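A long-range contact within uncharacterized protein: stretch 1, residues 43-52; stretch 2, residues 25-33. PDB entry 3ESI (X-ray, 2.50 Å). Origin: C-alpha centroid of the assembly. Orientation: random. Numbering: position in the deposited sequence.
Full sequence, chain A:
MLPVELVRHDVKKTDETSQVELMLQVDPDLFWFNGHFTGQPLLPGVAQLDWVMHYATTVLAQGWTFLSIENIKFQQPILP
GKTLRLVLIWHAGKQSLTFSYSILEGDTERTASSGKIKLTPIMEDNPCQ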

ATOM      1  N   LEU A  43      -9.919   1.949  -4.869  1.00 39.73           N
ATOM      2  CA  LEU A  43     -10.379   0.609  -4.559  1.00 37.70           C
ATOM      3  C   LEU A  43      -9.279  -0.435  -4.801  1.00 37.31           C
ATOM      4  O   LEU A  43      -8.991  -0.793  -5.950  1.00 36.47           O
ATOM      5  CB  LEU A  43     -11.589   0.280  -5.421  1.00 36.54           C
ATOM      6  CG  LEU A  43     -12.472  -0.820  -4.854  1.00 38.18           C
ATOM      7  CD1 LEU A  43     -13.053  -0.329  -3.533  1.00 38.34           C
ATOM      8  CD2 LEU A  43     -13.573  -1.162  -5.847  1.00 38.83           C
ATOM      9  N   PRO A  44      -8.663  -0.946  -3.719  1.00 35.96           N
ATOM     10  CA  PRO A  44      -7.600  -1.948  -3.865  1.00 35.16           C
ATOM     11  C   PRO A  44      -8.054  -3.259  -4.501  1.00 34.82           C
ATOM     12  O   PRO A  44      -9.253  -3.562  -4.569  1.00 36.87           O
ATOM     13  CB  PRO A  44      -7.102  -2.137  -2.433  1.00 34.01           C
ATOM     14  CG  PRO A  44      -8.328  -1.881  -1.612  1.00 36.44           C
ATOM     15  CD  PRO A  44      -8.939  -0.675  -2.295  1.00 35.98           C
ATOM     16  N   GLY A  45      -7.074  -4.028  -4.962  1.00 33.94           N
ATOM     17  CA  GLY A  45      -7.342  -5.311  -5.587  1.00 32.33           C
ATOM     18  C   GLY A  45      -8.080  -6.304  -4.708  1.00 31.54           C
ATOM     19  O   GLY A  45      -8.910  -7.058  -5.207  1.00 29.54           O
ATOM     20  N   VAL A  46      -7.810  -6.321  -3.405  1.00 30.84           N
ATOM     21  CA  VAL A  46      -8.515  -7.289  -2.568  1.00 31.92           C
ATOM     22  C   VAL A  46     -10.008  -7.036  -2.581  1.00 30.46           C
ATOM     23  O   VAL A  46     -10.802  -7.977  -2.625  1.00 30.15           O
ATOM     24  CB  VAL A  46      -8.015  -7.300  -1.092  1.00 33.57           C
ATOM     25  CG1 VAL A  46      -6.532  -7.635  -1.066  1.00 34.35           C
ATOM     26  CG2 VAL A  46      -8.281  -5.955  -0.415  1.00 34.70           C
ATOM     27  N   ALA A  47     -10.391  -5.765  -2.558  1.00 29.96           N
ATOM     28  CA  ALA A  47     -11.801  -5.415  -2.567  1.00 28.94           C
ATOM     29  C   ALA A  47     -12.422  -5.762  -3.917  1.00 29.32           C
ATOM     30  O   ALA A  47     -13.540  -6.289  -3.992  1.00 27.83           O
ATOM     31  CB  ALA A  47     -11.973  -3.933  -2.275  1.00 31.13           C
ATOM     32  N   GLN A  48     -11.701  -5.471  -4.989  1.00 30.45           N
ATOM     33  CA  GLN A  48     -12.226  -5.773  -6.303  1.00 32.01           C
ATOM     34  C   GLN A  48     -12.475  -7.277  -6.445  1.00 32.06           C
ATOM     35  O   GLN A  48     -13.513  -7.699  -6.967  1.00 31.08           O
ATOM     36  CB  GLN A  48     -11.267  -5.263  -7.373  1.00 32.24           C
ATOM     37  CG  GLN A  48     -11.272  -3.742  -7.499  1.00 33.64           C
ATOM     38  CD  GLN A  48     -10.410  -3.245  -8.652  1.00 36.18           C
ATOM     39  OE1 GLN A  48     -10.504  -3.750  -9.773  1.00 36.88           O
ATOM     40  NE2 GLN A  48      -9.572  -2.249  -8.382  1.00 32.98           N
ATOM     41  N   LEU A  49     -11.535  -8.083  -5.959  1.00 32.36           N
ATOM     42  CA  LEU A  49     -11.671  -9.531  -6.041  1.00 33.71           C
ATOM     43  C   LEU A  49     -12.814  -9.998  -5.142  1.00 33.58           C
ATOM     44  O   LEU A  49     -13.660 -10.789  -5.549  1.00 35.85           O
ATOM     45  CB  LEU A  49     -10.369 -10.219  -5.619  1.00 35.19           C
ATOM     46  CG  LEU A  49     -10.464 -11.749  -5.507  1.00 37.69           C
ATOM     47  CD1 LEU A  49     -10.885 -12.310  -6.849  1.00 37.98           C
ATOM     48  CD2 LEU A  49      -9.136 -12.356  -5.063  1.00 37.32           C
ATOM     49  N   ASP A  50     -12.830  -9.494  -3.917  1.00 32.11           N
ATOM     50  CA  ASP A  50     -13.852  -9.846  -2.949  1.00 32.26           C
ATOM     51  C   ASP A  50     -15.245  -9.629  -3.505  1.00 33.18           C
ATOM     52  O   ASP A  50     -16.076 -10.531  -3.443  1.00 34.28           O
ATOM     53  CB  ASP A  50     -13.666  -9.029  -1.665  1.00 34.59           C
ATOM     54  CG  ASP A  50     -14.741  -9.311  -0.634  1.00 34.74           C
ATOM     55  OD1 ASP A  50     -14.996 -10.489  -0.344  1.00 35.69           O
ATOM     56  OD2 ASP A  50     -15.333  -8.358  -0.104  1.00 41.42           O
ATOM     57  N   TRP A  51     -15.508  -8.434  -4.034  1.00 32.74           N
ATOM     58  CA  TRP A  51     -16.812  -8.139  -4.612  1.00 32.01           C
ATOM     59  C   TRP A  51     -17.110  -9.116  -5.746  1.00 33.17           C
ATOM     60  O   TRP A  51     -18.236  -9.611  -5.869  1.00 34.41           O
ATOM     61  CB  TRP A  51     -16.863  -6.707  -5.154  1.00 31.05           C
ATOM     62  CG  TRP A  51     -16.711  -5.663  -4.110  1.00 30.45           C
ATOM     63  CD1 TRP A  51     -16.576  -5.862  -2.775  1.00 29.84           C
ATOM     64  CD2 TRP A  51     -16.694  -4.245  -4.312  1.00 31.13           C
ATOM     65  NE1 TRP A  51     -16.479  -4.657  -2.125  1.00 31.83           N
ATOM     66  CE2 TRP A  51     -16.547  -3.646  -3.044  1.00 30.90           C
ATOM     67  CE3 TRP A  51     -16.790  -3.421  -5.445  1.00 32.03           C
ATOM     68  CZ2 TRP A  51     -16.496  -2.259  -2.869  1.00 32.96           C
ATOM     69  CZ3 TRP A  51     -16.740  -2.047  -5.274  1.00 33.56           C
ATOM     70  CH2 TRP A  51     -16.595  -1.477  -3.991  1.00 33.85           C
ATOM     71  N   VAL A  52     -16.110  -9.397  -6.578  1.00 34.13           N
ATOM     72  CA  VAL A  52     -16.306 -10.338  -7.681  1.00 35.87           C
ATOM     73  C   VAL A  52     -16.747 -11.696  -7.127  1.00 36.91           C
ATOM     74  O   VAL A  52     -17.714 -12.288  -7.597  1.00 35.72           O
ATOM     75  CB  VAL A  52     -15.010 -10.516  -8.520  1.00 35.92           C
ATOM     76  CG1 VAL A  52     -15.150 -11.696  -9.447  1.00 35.80           C
ATOM     77  CG2 VAL A  52     -14.743  -9.258  -9.349  1.00 33.91           C
TER
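Stretch 2 25-33: QVDPDLFWF

The contact is organised around one large side chain. Trp32 of stretch 2 lays its indole over the first turn of the helix that begins at Gly45, and it gives up more area to the other stretch than any other residue of the pair. Its CA-to-CB bond points toward stretch 1, and chi1 in the m well (-56°) with chi2 at 105° sets the ring flat over Ala47. The methyl is the floor: Ala47 CB lies 3.4 Å from the centroid of the Trp32 six-membered ring, only 12° off the ring normal, a CH-pi contact over the face. The closest atom pair, Ala47 CB to Trp32 CZ2, is also 3.4 Å. The side chain here ends at CB, and that methyl lies directly against the aromatic plane.

Other residues near Ala47 add to the contact. Pro44 CG meets Trp32 CE3 at 3.4 Å, and Val46 CG2 meets Trp32 CZ3 at 3.4 Å; both approach the indole obliquely. Leu43 CD1 lies over the same face as the Ala47 methyl, looser at 4.3 Å from Trp32 CG. Pro44 serves twice, as apolar surface and as the N-cap residue right before the helix, so the tryptophan packs where the chain turns from loop into helix.

From this centre the contact spreads in two directions. Leu43, with chi1 t and chi2 p, starts sideways from the backbone but brings its end nearer to stretch 2, where Leu43 CD1 reaches Phe33 CZ at 4.0 Å. The backbone of the leucine also comes to the edge of that phenyl ring, with Leu43 N 3.7 Å from Phe33 CE1. One helical turn beyond Ala47, Trp51 also leaves sideways, but the end of its side chain comes nearer to stretch 2. Leu30 and Val26 meet it at the ring edge: Trp51 CZ2 is 4.2 Å from Leu30 CD1, and Trp51 CZ3 is 4.2 Å from Val26 CG2. Trp51 CZ2 also comes within 4.4 Å of Trp32 NE1, bringing the two indoles together obliquely.

Stretch 2 reaches these sites without regular pairing to stretch 1. The contacts follow in opposite order, from Val26 and Leu30 at Trp51 to Phe33 at Leu43, so stretch 2 runs broadly against the direction of the helix. After Val26 it makes a type I turn from Asp27 to Leu30, then a short 3-10 segment from Phe31 to Phe33, held by Phe33 N to Leu30 O at 2.8 Å. The turn lifts Pro28 and Asp29 out of reach, while Val26, just before it, and Leu30, its last residue, both meet Trp51. The two chains come nearest at Leu43 and Trp32, whose CA atoms are 6.6 Å apart.

No hydrogen bond crosses the contact. Beyond it, Gln48 turns back on its own stretch, with NE2 donating to Leu43 O at 2.9 Å and 161°. Trp32 NE1 and Trp51 NE1 are hydrogen-bonded elsewhere in the structure. The CA-to-CB bond of Asp50 points toward stretch 2, but its side chain stops short of contact, and Asp27 leads its carboxylate away.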

ATOM      1  N   GLN A  25     -22.174   1.248  -7.025  1.00 33.81           N
ATOM      2  CA  GLN A  25     -21.714   2.576  -6.661  1.00 36.16           C
ATOM      3  C   GLN A  25     -20.665   2.405  -5.584  1.00 34.62           C
ATOM      4  O   GLN A  25     -20.898   1.713  -4.580  1.00 32.63           O
ATOM      5  CB  GLN A  25     -22.883   3.428  -6.152  1.00 39.15           C
ATOM      6  CG  GLN A  25     -22.503   4.829  -5.660  1.00 44.15           C
ATOM      7  CD  GLN A  25     -22.040   5.774  -6.773  1.00 49.16           C
ATOM      8  OE1 GLN A  25     -22.299   5.544  -7.965  1.00 50.51           O
ATOM      9  NE2 GLN A  25     -21.367   6.865  -6.380  1.00 50.09           N
ATOM     10  N   VAL A  26     -19.502   3.006  -5.815  1.00 33.12           N
ATOM     11  CA  VAL A  26     -18.406   2.939  -4.865  1.00 34.72           C
ATOM     12  C   VAL A  26     -18.606   4.047  -3.840  1.00 35.63           C
ATOM     13  O   VAL A  26     -18.262   5.203  -4.067  1.00 35.37           O
ATOM     14  CB  VAL A  26     -17.059   3.117  -5.574  1.00 35.27           C
ATOM     15  CG1 VAL A  26     -15.931   3.146  -4.555  1.00 32.73           C
ATOM     16  CG2 VAL A  26     -16.869   1.995  -6.567  1.00 34.67           C
ATOM     17  N   ASP A  27     -19.169   3.668  -2.705  1.00 37.35           N
ATOM     18  CA  ASP A  27     -19.474   4.580  -1.618  1.00 38.66           C
ATOM     19  C   ASP A  27     -18.254   5.220  -0.947  1.00 37.55           C
ATOM     20  O   ASP A  27     -17.398   4.526  -0.406  1.00 37.44           O
ATOM     21  CB  ASP A  27     -20.282   3.825  -0.574  1.00 42.91           C
ATOM     22  CG  ASP A  27     -21.036   4.741   0.347  1.00 45.99           C
ATOM     23  OD1 ASP A  27     -21.612   4.226   1.329  1.00 50.62           O
ATOM     24  OD2 ASP A  27     -21.064   5.962   0.086  1.00 46.27           O
ATOM     25  N   PRO A  28     -18.178   6.561  -0.959  1.00 36.75           N
ATOM     26  CA  PRO A  28     -17.086   7.340  -0.361  1.00 35.68           C
ATOM     27  C   PRO A  28     -16.873   7.026   1.113  1.00 34.45           C
ATOM     28  O   PRO A  28     -15.830   7.335   1.662  1.00 33.51           O
ATOM     29  CB  PRO A  28     -17.546   8.785  -0.545  1.00 36.84           C
ATOM     30  CG  PRO A  28     -18.371   8.721  -1.804  1.00 36.77           C
ATOM     31  CD  PRO A  28     -19.167   7.455  -1.589  1.00 36.88           C
ATOM     32  N   ASP A  29     -17.867   6.424   1.756  1.00 35.39           N
ATOM     33  CA  ASP A  29     -17.761   6.101   3.173  1.00 36.99           C
ATOM     34  C   ASP A  29     -17.253   4.701   3.486  1.00 35.14           C
ATOM     35  O   ASP A  29     -17.264   4.287   4.645  1.00 34.96           O
ATOM     36  CB  ASP A  29     -19.109   6.309   3.870  1.00 42.78           C
ATOM     37  CG  ASP A  29     -19.600   7.749   3.770  1.00 49.24           C
ATOM     38  OD1 ASP A  29     -18.789   8.670   4.025  1.00 51.05           O
ATOM     39  OD2 ASP A  29     -20.793   7.955   3.440  1.00 52.58           O
ATOM     40  N   LEU A  30     -16.811   3.973   2.467  1.00 32.80           N
ATOM     41  CA  LEU A  30     -16.289   2.625   2.671  1.00 31.46           C
ATOM     42  C   LEU A  30     -14.961   2.677   3.423  1.00 31.44           C
ATOM     43  O   LEU A  30     -14.137   3.565   3.194  1.00 30.25           O
ATOM     44  CB  LEU A  30     -16.086   1.931   1.324  1.00 29.55           C
ATOM     45  CG  LEU A  30     -17.342   1.847   0.459  1.00 31.81           C
ATOM     46  CD1 LEU A  30     -16.951   1.415  -0.939  1.00 33.50           C
ATOM     47  CD2 LEU A  30     -18.360   0.901   1.079  1.00 28.78           C
ATOM     48  N   PHE A  31     -14.751   1.716   4.314  1.00 34.12           N
ATOM     49  CA  PHE A  31     -13.519   1.668   5.099  1.00 35.75           C
ATOM     50  C   PHE A  31     -12.280   1.679   4.208  1.00 35.45           C
ATOM     51  O   PHE A  31     -11.189   2.073   4.638  1.00 34.76           O
ATOM     52  CB  PHE A  31     -13.511   0.430   6.007  1.00 36.23           C
ATOM     53  CG  PHE A  31     -14.516   0.494   7.121  1.00 39.12           C
ATOM     54  CD1 PHE A  31     -14.633   1.642   7.902  1.00 41.06           C
ATOM     55  CD2 PHE A  31     -15.338  -0.590   7.399  1.00 40.92           C
ATOM     56  CE1 PHE A  31     -15.561   1.716   8.952  1.00 41.09           C
ATOM     57  CE2 PHE A  31     -16.267  -0.529   8.443  1.00 43.25           C
ATOM     58  CZ  PHE A  31     -16.377   0.631   9.223  1.00 43.22           C
ATOM     59  N   TRP A  32     -12.462   1.248   2.964  1.00 34.69           N
ATOM     60  CA  TRP A  32     -11.380   1.210   1.985  1.00 35.14           C
ATOM     61  C   TRP A  32     -10.795   2.597   1.742  1.00 36.35           C
ATOM     62  O   TRP A  32      -9.660   2.729   1.283  1.00 38.11           O
ATOM     63  CB  TRP A  32     -11.895   0.671   0.644  1.00 33.24           C
ATOM     64  CG  TRP A  32     -12.537  -0.687   0.728  1.00 33.07           C
ATOM     65  CD1 TRP A  32     -13.874  -0.974   0.669  1.00 30.15           C
ATOM     66  CD2 TRP A  32     -11.865  -1.941   0.887  1.00 30.65           C
ATOM     67  NE1 TRP A  32     -14.070  -2.330   0.780  1.00 30.68           N
ATOM     68  CE2 TRP A  32     -12.855  -2.946   0.917  1.00 30.87           C
ATOM     69  CE3 TRP A  32     -10.519  -2.313   1.003  1.00 31.08           C
ATOM     70  CZ2 TRP A  32     -12.541  -4.301   1.061  1.00 29.97           C
ATOM     71  CZ3 TRP A  32     -10.210  -3.655   1.141  1.00 29.56           C
ATOM     72  CH2 TRP A  32     -11.219  -4.632   1.171  1.00 30.24           C
ATOM     73  N   PHE A  33     -11.570   3.630   2.044  1.00 36.13           N
ATOM     74  CA  PHE A  33     -11.129   4.988   1.799  1.00 37.56           C
ATOM     75  C   PHE A  33     -10.871   5.827   3.038  1.00 38.53           C
ATOM     76  O   PHE A  33     -10.563   7.015   2.927  1.00 40.19           O
ATOM     77  CB  PHE A  33     -12.156   5.705   0.931  1.00 37.69           C
ATOM     78  CG  PHE A  33     -12.531   4.957  -0.316  1.00 38.78           C
ATOM     79  CD1 PHE A  33     -11.560   4.558  -1.221  1.00 36.70           C
ATOM     80  CD2 PHE A  33     -13.868   4.680  -0.599  1.00 38.77           C
ATOM     81  CE1 PHE A  33     -11.909   3.891  -2.393  1.00 38.13           C
ATOM     82  CE2 PHE A  33     -14.230   4.013  -1.767  1.00 39.22           C
ATOM     83  CZ  PHE A  33     -13.247   3.617  -2.669  1.00 38.83           C
TER